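Local coordinates for 2,3-dehydroadipyl-CoA hydratase (Escherichia coli, PDB 4FZW), which catalyses the reversible hydration of 2,3-dehydroadipyl-CoA to 3-hydroxyadipyl-CoA in the degradation of phenylacetate, at residues Q92-P97 with A207-L212; L113-D118 with Q145-S150; N27-A32 with L107-E112. One frame throughout, in Å; residues are numbered along the deposited sequence.

Contact 1: residues Q92-P97 with A207-L212; sequences QAFNKP and AAKQAL
Lys209 runs from helix 202-214 into the loop 92-97 and ends among its backbone carbonyls. The polar part of the contact belongs to its ammonium group. NZ donates a hydrogen bond to Phe94 O at 3.0 Å; the C=O...N angle is 136°, with the donor lying 43° out of the carbonyl plane. A second bond, from NZ to Lys96 O, is doubtful in length, because that oxygen is modelled too close to the Phe94 ring. Beyond the loop, NZ forms a salt bridge with Asp118, so the charge has an anionic mate as well as the Phe94 carbonyl.

The apolar part is the shaft of the same side chain. CG stands anti to the backbone N (chi1 -166°), and the torsions beyond stay extended, which is what lets the amine reach the loop. On the way, Lys209 CD passes Asn95 O at 3.5 Å and Pro97 N at 3.9 Å. The Phe94 side chain crosses the lysine at about a right angle, its CD2 lying 4.0 Å from Lys209 NZ. Within the loop, Lys96 N sits 3.6 Å above one face of that ring, offset toward the rim. Phe94 also packs on Leu41 and Ala44, so it touches helix 31-46 while its carbonyl faces helix 202-214.

A leucine in place of Lys209 would probably leave Phe94 O without this donor and Asp118 without its cationic mate, inside a buried interface. The ammonium is compensated by the Phe94 carbonyl and the Asp118 carboxylate, with Lys96 O a possible further acceptor. A buried lysine thereby joins helix 202-214 to the loop leading into strand 98-102, and its charge is probably balanced by Asp118.

Contact 2: residues L113-D118 with Q145-S150; sequences LALLCD and QRLIRS
Leu115 lays its side chain against the start of helix 146-162, overlapping both Arg146 and Leu147. Its CB meets Arg146 CB at 4.1 Å. Further out, Leu115 CD2 reaches Leu147 CA at 4.0 Å and lies against Leu147 CD1, the two leucines meeting at a slant. Arg146 then takes over: its CD passes Leu115 O at 3.6 Å, and a bend in the chain (chi3 -86°) brings the guanidinium round beside Leu116. Those two side chains run alongside each other, pointing the same way. Leu116 CA lies 4.1 Å above one guanidinium face, offset toward the rim, while Leu116 CD1 approaches Arg146 NH2 at 4.2 Å.

No hydrogen bond joins the two segments. The polar end of Arg146 is instead held by Ala141 O, which NH2 binds. Lys153 of a neighbouring subunit bonds to Leu115 O and Cys117 O, and Leu224 of another neighbouring subunit packs on Arg146, so residues of two other subunits reach this place. The end of helix 109-116, just before strand 119-123 of the crotonase fold, here packs on the first turn of helix 146-162.

Contact 3: residues N27-A32 with L107-E112; sequences NALNNA and LGAGCE
Leu29 and Ala109 point their CB atoms at each other, and the contact is made by one leucine methyl. Leu29 CG is anti to its carbonyl carbon (chi1 -68°), and CD1 continues anti to CA (chi2 178°); these torsions carry CD1 to Ala109, and CD2 lies farther from the alanine methyl. CD1 meets Ala109 CB at 3.5 Å. The same methyl is 3.7 Å from Ala109 O and 4.4 Å from Gly110 N. It therefore lies over the face of the peptide group joining Ala109 to Gly110, with the alanine methyl beside it. Trp88 of helix 84-92 touches both Leu29 and Ala109 and so lines the same small apolar patch.

The helix beneath is the one that follows strand 105-107 in the crotonase fold. In this family its N-terminal turn supplies a backbone N-H to the oxyanion hole for the thioester carbonyl, and Ala109 is probably the residue placed for this. A glycerol, probably from the crystallisation liquor, lies about 4 Å from the Ala109 side chain and is weakly bonded to Glu112 OE1, which fits a pocket on this side.

The turn itself is shaped by two glycines flanking Ala109. Gly108, at the N-cap position, has a positive phi of 53°, which favours glycine, and its carbonyl oxygen accepts from Glu112 N at 2.9 Å. Gly110 N bonds to Leu107 O at 2.9 Å, and a CB on Gly110 would be crowded by that same oxygen. On the facing side Leu29 is fixed through its main chain, which bonds with Gly65, and through its O, which accepts from Arg84 NH2.

In the fold
Following the chain, residues 27-32 come first, where helix 31-46 begins; contact 3 closes its loop when 107-112 starts helix 109-116. By then 92-97, the loop between helix 84-92 and strand 98-102, has already passed, but it waits for 207-212, so contacts 1 and 3 interleave, on opposite sides of the chain's centre. Contact 2 opens directly after contact 3, on the same helix 109-116, and closes at 145-150, entirely within the span of contact 1. Contacts 1 and 2 meet through the Lys209-Asp118 salt bridge. The three contacts tie the approach to helix 31-46 to helix 109-116, that helix to helix 146-162, and the loop before strand 98-102 to helix 202-214.

Contact 1: residues Q92-P97 with A207-L212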
loop_
_atom_site.group_PDB
_atom_site.type_symbol
_atom_site.label_atom_id
_atom_site.label_comp_id
_atom_site.label_asym_id
_atom_site.label_seq_id
_atom_site.Cartn_x
_atom_site.Cartn_y
_atom_site.Cartn_z
ATOM N N GLN B 92 16.633 -10.188 -8.850
ATOM C CA GLN B 92 16.250 -8.960 -8.176
ATOM C C GLN B 92 16.660 -8.920 -6.709
ATOM O O GLN B 92 16.740 -7.857 -6.121
ATOM C CB GLN B 92 14.739 -8.756 -8.273
ATOM C CG GLN B 92 14.194 -7.885 -7.155
ATOM C CD GLN B 92 12.750 -7.547 -7.341
ATOM O OE1 GLN B 92 12.417 -6.497 -7.918
ATOM N NE2 GLN B 92 11.863 -8.428 -6.847
ATOM N N ALA B 93 16.916 -10.079 -6.116
ATOM C CA ALA B 93 17.262 -10.145 -4.706
ATOM C C ALA B 93 18.759 -9.933 -4.513
ATOM O O ALA B 93 19.248 -9.807 -3.389
ATOM C CB ALA B 93 16.804 -11.482 -4.105
ATOM N N PHE B 94 19.490 -9.877 -5.619
ATOM C CA PHE B 94 20.900 -9.546 -5.546
ATOM C C PHE B 94 21.026 -8.252 -4.747
ATOM O O PHE B 94 20.380 -7.258 -5.059
ATOM C CB PHE B 94 21.500 -9.408 -6.949
ATOM C CG PHE B 94 22.958 -9.003 -6.957
ATOM C CD1 PHE B 94 23.941 -9.878 -6.521
ATOM C CD2 PHE B 94 23.344 -7.757 -7.406
ATOM C CE1 PHE B 94 25.285 -9.515 -6.528
ATOM C CE2 PHE B 94 24.697 -7.384 -7.417
ATOM C CZ PHE B 94 25.666 -8.270 -6.979
ATOM N N ASN B 95 21.849 -8.274 -3.706
ATOM C CA ASN B 95 21.850 -7.209 -2.708
ATOM C C ASN B 95 22.888 -6.109 -2.978
ATOM O O ASN B 95 22.939 -5.112 -2.260
ATOM C CB ASN B 95 22.051 -7.817 -1.312
ATOM C CG ASN B 95 23.447 -8.440 -1.133
ATOM O OD1 ASN B 95 24.119 -8.791 -2.097
ATOM N ND2 ASN B 95 23.873 -8.578 0.108
ATOM N N LYS B 96 23.720 -6.301 -4.004
ATOM C CA LYS B 96 24.742 -5.312 -4.360
ATOM C C LYS B 96 24.391 -4.511 -5.616
ATOM O O LYS B 96 23.581 -4.948 -6.433
ATOM C CB LYS B 96 26.112 -5.972 -4.511
ATOM C CG LYS B 96 26.622 -6.612 -3.225
ATOM C CD LYS B 96 27.922 -7.371 -3.459
ATOM C CE LYS B 96 28.228 -8.272 -2.265
ATOM N NZ LYS B 96 29.565 -8.935 -2.366
ATOM N N PRO B 97 24.985 -3.317 -5.753
ATOM C CA PRO B 97 24.732 -2.481 -6.938
ATOM C C PRO B 97 24.926 -3.230 -8.254
ATOM O O PRO B 97 25.895 -3.965 -8.440
ATOM C CB PRO B 97 25.756 -1.363 -6.792
ATOM C CG PRO B 97 25.827 -1.189 -5.279
ATOM C CD PRO B 97 25.748 -2.596 -4.719
ATOM N N ALA B 207 23.198 -1.067 2.271
ATOM C CA ALA B 207 22.177 -0.286 2.978
ATOM C C ALA B 207 21.400 0.646 2.038
ATOM O O ALA B 207 20.168 0.638 2.026
ATOM C CB ALA B 207 22.802 0.527 4.109
ATOM N N ALA B 208 22.120 1.464 1.280
ATOM C CA ALA B 208 21.497 2.476 0.442
ATOM C C ALA B 208 20.656 1.823 -0.640
ATOM O O ALA B 208 19.560 2.302 -0.957
ATOM C CB ALA B 208 22.557 3.357 -0.187
ATOM N N LYS B 209 21.171 0.732 -1.209
ATOM C CA LYS B 209 20.435 0.016 -2.242
ATOM C C LYS B 209 19.106 -0.497 -1.700
ATOM O O LYS B 209 18.056 -0.351 -2.334
ATOM C CB LYS B 209 21.245 -1.147 -2.818
ATOM C CG LYS B 209 20.646 -1.679 -4.116
ATOM C CD LYS B 209 21.242 -3.019 -4.549
ATOM C CE LYS B 209 20.312 -3.664 -5.561
ATOM N NZ LYS B 209 20.958 -4.692 -6.417
ATOM N N GLN B 210 19.161 -1.092 -0.513
ATOM C CA GLN B 210 17.984 -1.682 0.122
ATOM C C GLN B 210 16.897 -0.629 0.317
ATOM O O GLN B 210 15.738 -0.865 -0.012
ATOM C CB GLN B 210 18.373 -2.340 1.440
ATOM C CG GLN B 210 17.195 -3.046 2.134
ATOM C CD GLN B 210 16.565 -4.149 1.283
ATOM O OE1 GLN B 210 17.025 -4.444 0.174
ATOM N NE2 GLN B 210 15.505 -4.761 1.807
ATOM N N ALA B 211 17.293 0.541 0.821
ATOM C CA ALA B 211 16.408 1.704 0.873
ATOM C C ALA B 211 15.800 2.046 -0.480
ATOM O O ALA B 211 14.634 2.401 -0.544
ATOM C CB ALA B 211 17.134 2.924 1.440
ATOM N N LEU B 212 16.584 1.952 -1.557
ATOM C CA LEU B 212 16.052 2.244 -2.888
ATOM C C LEU B 212 15.040 1.195 -3.362
ATOM O O LEU B 212 14.005 1.555 -3.939
ATOM C CB LEU B 212 17.172 2.423 -3.924
ATOM C CG LEU B 212 18.103 3.632 -3.770
ATOM C CD1 LEU B 212 19.496 3.369 -4.389
ATOM C CD2 LEU B 212 17.466 4.904 -4.332
#

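Contact 2: residues L113-D118 with Q145-S150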
loop_
_atom_site.group_PDB
_atom_site.type_symbol
_atom_site.label_atom_id
_atom_site.label_comp_id
_atom_site.label_asym_id
_atom_site.label_seq_id
_atom_site.Cartn_x
_atom_site.Cartn_y
_atom_site.Cartn_z
ATOM N N LEU B 113 15.513 -7.352 -18.299
ATOM C CA LEU B 113 16.775 -7.503 -17.574
ATOM C C LEU B 113 17.329 -6.145 -17.170
ATOM O O LEU B 113 17.582 -5.901 -16.001
ATOM C CB LEU B 113 17.794 -8.276 -18.411
ATOM C CG LEU B 113 19.172 -8.540 -17.786
ATOM C CD1 LEU B 113 19.010 -9.317 -16.440
ATOM C CD2 LEU B 113 20.121 -9.284 -18.743
ATOM N N ALA B 114 17.490 -5.252 -18.143
ATOM C CA ALA B 114 18.056 -3.919 -17.894
ATOM C C ALA B 114 17.244 -3.090 -16.874
ATOM O O ALA B 114 17.802 -2.510 -15.944
ATOM C CB ALA B 114 18.231 -3.178 -19.210
ATOM N N LEU B 115 15.929 -3.065 -17.050
ATOM C CA LEU B 115 15.027 -2.493 -16.064
ATOM C C LEU B 115 15.284 -3.092 -14.682
ATOM O O LEU B 115 15.185 -2.397 -13.670
ATOM C CB LEU B 115 13.572 -2.737 -16.471
ATOM C CG LEU B 115 13.070 -1.991 -17.710
ATOM C CD1 LEU B 115 11.845 -2.662 -18.323
ATOM C CD2 LEU B 115 12.787 -0.534 -17.371
ATOM N N LEU B 116 15.619 -4.377 -14.643
ATOM C CA LEU B 116 15.875 -5.047 -13.372
ATOM C C LEU B 116 17.095 -4.465 -12.660
ATOM O O LEU B 116 17.190 -4.518 -11.425
ATOM C CB LEU B 116 16.015 -6.562 -13.566
ATOM C CG LEU B 116 16.132 -7.472 -12.333
ATOM C CD1 LEU B 116 15.476 -8.856 -12.563
ATOM C CD2 LEU B 116 17.604 -7.619 -11.906
ATOM N N CYS B 117 18.013 -3.894 -13.434
ATOM C CA CYS B 117 19.246 -3.351 -12.867
ATOM C C CYS B 117 19.014 -2.000 -12.176
ATOM O O CYS B 117 17.986 -1.351 -12.389
ATOM C CB CYS B 117 20.349 -3.263 -13.935
ATOM S SG CYS B 117 20.783 -4.848 -14.724
ATOM N N ASP B 118 19.946 -1.593 -11.327
ATOM C CA ASP B 118 19.731 -0.395 -10.529
ATOM C C ASP B 118 19.958 0.831 -11.410
ATOM O O ASP B 118 19.286 1.867 -11.287
ATOM C CB ASP B 118 20.685 -0.387 -9.329
ATOM C CG ASP B 118 20.566 -1.654 -8.473
ATOM O OD1 ASP B 118 19.442 -1.970 -8.007
ATOM O OD2 ASP B 118 21.591 -2.343 -8.279
ATOM N N GLN B 145 5.753 -3.319 -15.204
ATOM C CA GLN B 145 5.766 -2.787 -13.852
ATOM C C GLN B 145 6.905 -1.817 -13.667
ATOM O O GLN B 145 6.729 -0.723 -13.129
ATOM C CB GLN B 145 5.902 -3.933 -12.838
ATOM C CG GLN B 145 4.748 -4.927 -12.880
ATOM C CD GLN B 145 3.421 -4.252 -12.649
ATOM O OE1 GLN B 145 3.268 -3.477 -11.710
ATOM N NE2 GLN B 145 2.466 -4.507 -13.537
ATOM N N ARG B 146 8.085 -2.213 -14.118
ATOM C CA ARG B 146 9.255 -1.405 -13.868
ATOM C C ARG B 146 9.362 -0.220 -14.833
ATOM O O ARG B 146 9.834 0.848 -14.451
ATOM C CB ARG B 146 10.494 -2.276 -13.873
ATOM C CG ARG B 146 10.749 -2.864 -12.528
ATOM C CD ARG B 146 12.001 -3.680 -12.495
ATOM N NE ARG B 146 11.719 -5.037 -12.924
ATOM C CZ ARG B 146 11.874 -6.107 -12.155
ATOM N NH1 ARG B 146 12.329 -5.977 -10.922
ATOM N NH2 ARG B 146 11.590 -7.308 -12.627
ATOM N N LEU B 147 8.876 -0.402 -16.055
ATOM C CA LEU B 147 8.971 0.637 -17.065
ATOM C C LEU B 147 8.111 1.860 -16.716
ATOM O O LEU B 147 8.582 3.014 -16.773
ATOM C CB LEU B 147 8.620 0.078 -18.455
ATOM C CG LEU B 147 8.820 1.029 -19.646
ATOM C CD1 LEU B 147 10.208 1.684 -19.624
ATOM C CD2 LEU B 147 8.596 0.307 -20.955
ATOM N N ILE B 148 6.862 1.609 -16.331
ATOM C CA ILE B 148 5.943 2.706 -16.040
ATOM C C ILE B 148 6.429 3.492 -14.820
ATOM O O ILE B 148 6.254 4.701 -14.733
ATOM C CB ILE B 148 4.492 2.195 -15.870
ATOM C CG1 ILE B 148 3.518 3.346 -15.644
ATOM C CG2 ILE B 148 4.414 1.171 -14.768
ATOM C CD1 ILE B 148 2.077 2.974 -15.971
ATOM N N ARG B 149 7.072 2.791 -13.893
ATOM C CA ARG B 149 7.592 3.421 -12.686
ATOM C C ARG B 149 8.706 4.426 -12.978
ATOM O O ARG B 149 8.972 5.315 -12.171
ATOM C CB ARG B 149 8.020 2.356 -11.643
ATOM C CG ARG B 149 6.835 1.817 -10.849
ATOM C CD ARG B 149 7.235 0.746 -9.829
ATOM N NE ARG B 149 6.116 0.369 -8.963
ATOM C CZ ARG B 149 5.148 -0.481 -9.305
ATOM N NH1 ARG B 149 5.151 -1.062 -10.499
ATOM N NH2 ARG B 149 4.169 -0.753 -8.451
ATOM N N SER B 150 9.354 4.307 -14.131
ATOM C CA SER B 150 10.471 5.206 -14.427
ATOM C C SER B 150 10.303 6.080 -15.671
ATOM O O SER B 150 11.076 6.987 -15.850
ATOM C CB SER B 150 11.791 4.435 -14.501
ATOM O OG SER B 150 11.845 3.609 -15.649
#

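Contact 3: residues N27-A32 with L107-E112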
loop_
_atom_site.group_PDB
_atom_site.type_symbol
_atom_site.label_atom_id
_atom_site.label_comp_id
_atom_site.label_asym_id
_atom_site.label_seq_id
_atom_site.Cartn_x
_atom_site.Cartn_y
_atom_site.Cartn_z
ATOM N N ASN B 27 22.084 -13.074 -28.178
ATOM C CA ASN B 27 22.134 -12.981 -26.726
ATOM C C ASN B 27 20.784 -13.247 -26.061
ATOM O O ASN B 27 20.548 -12.828 -24.924
ATOM C CB ASN B 27 22.714 -11.633 -26.297
ATOM C CG ASN B 27 24.227 -11.642 -26.277
ATOM O OD1 ASN B 27 24.850 -12.677 -26.491
ATOM N ND2 ASN B 27 24.826 -10.495 -26.021
ATOM N N ALA B 28 19.906 -13.959 -26.767
ATOM C CA ALA B 28 18.624 -14.361 -26.191
ATOM C C ALA B 28 18.830 -15.025 -24.836
ATOM O O ALA B 28 19.749 -15.831 -24.662
ATOM C CB ALA B 28 17.875 -15.302 -27.128
ATOM N N LEU B 29 17.967 -14.692 -23.880
ATOM C CA LEU B 29 18.057 -15.257 -22.539
ATOM C C LEU B 29 17.548 -16.672 -22.517
ATOM O O LEU B 29 16.360 -16.916 -22.555
ATOM C CB LEU B 29 17.297 -14.396 -21.531
ATOM C CG LEU B 29 17.948 -13.034 -21.306
ATOM C CD1 LEU B 29 17.128 -12.214 -20.342
ATOM C CD2 LEU B 29 19.350 -13.236 -20.780
ATOM N N ASN B 30 18.478 -17.609 -22.490
ATOM C CA ASN B 30 18.140 -19.013 -22.269
ATOM C C ASN B 30 17.713 -19.278 -20.834
ATOM O O ASN B 30 18.080 -18.547 -19.906
ATOM C CB ASN B 30 19.335 -19.924 -22.572
ATOM C CG ASN B 30 19.246 -20.560 -23.927
ATOM O OD1 ASN B 30 18.222 -20.462 -24.601
ATOM N ND2 ASN B 30 20.309 -21.254 -24.327
ATOM N N ASN B 31 16.960 -20.350 -20.657
ATOM C CA ASN B 31 16.753 -20.897 -19.338
ATOM C C ASN B 31 18.093 -21.159 -18.660
ATOM O O ASN B 31 18.336 -20.742 -17.523
ATOM C CB ASN B 31 15.982 -22.199 -19.457
ATOM C CG ASN B 31 14.792 -22.256 -18.533
ATOM O OD1 ASN B 31 14.854 -21.823 -17.381
ATOM N ND2 ASN B 31 13.684 -22.797 -19.038
ATOM N N ALA B 32 18.968 -21.862 -19.370
ATOM C CA ALA B 32 20.293 -22.147 -18.849
ATOM C C ALA B 32 21.061 -20.859 -18.600
ATOM O O ALA B 32 21.710 -20.741 -17.573
ATOM C CB ALA B 32 21.047 -23.057 -19.778
ATOM N N LEU B 107 15.733 -5.960 -26.119
ATOM C CA LEU B 107 14.312 -6.164 -26.431
ATOM C C LEU B 107 13.719 -7.278 -25.577
ATOM O O LEU B 107 14.423 -8.223 -25.228
ATOM C CB LEU B 107 14.133 -6.488 -27.915
ATOM C CG LEU B 107 14.767 -5.514 -28.907
ATOM C CD1 LEU B 107 14.699 -6.119 -30.288
ATOM C CD2 LEU B 107 14.082 -4.165 -28.890
ATOM N N GLY B 108 12.430 -7.173 -25.254
ATOM C CA GLY B 108 11.756 -8.183 -24.433
ATOM C C GLY B 108 12.471 -8.466 -23.117
ATOM O O GLY B 108 12.662 -7.559 -22.304
ATOM N N ALA B 109 12.903 -9.707 -22.915
ATOM C CA ALA B 109 13.586 -10.084 -21.678
ATOM C C ALA B 109 14.847 -9.238 -21.480
ATOM O O ALA B 109 15.263 -8.962 -20.329
ATOM C CB ALA B 109 13.936 -11.553 -21.699
ATOM N N GLY B 110 15.459 -8.852 -22.606
ATOM C CA GLY B 110 16.614 -7.989 -22.578
ATOM C C GLY B 110 16.303 -6.624 -21.969
ATOM O O GLY B 110 17.061 -6.118 -21.135
ATOM N N CYS B 111 15.200 -6.011 -22.387
ATOM C CA CYS B 111 14.810 -4.759 -21.778
ATOM C C CYS B 111 14.488 -5.010 -20.318
ATOM O O CYS B 111 14.951 -4.270 -19.452
ATOM C CB CYS B 111 13.610 -4.154 -22.483
ATOM S SG CYS B 111 13.128 -2.554 -21.817
ATOM N N GLU B 112 13.700 -6.063 -20.054
ATOM C CA GLU B 112 13.305 -6.446 -18.690
ATOM C C GLU B 112 14.491 -6.670 -17.785
ATOM O O GLU B 112 14.488 -6.211 -16.653
ATOM C CB GLU B 112 12.372 -7.668 -18.691
ATOM C CG GLU B 112 10.990 -7.277 -19.143
ATOM C CD GLU B 112 10.112 -8.433 -19.468
ATOM O OE1 GLU B 112 10.627 -9.492 -19.893
ATOM O OE2 GLU B 112 8.883 -8.271 -19.299
#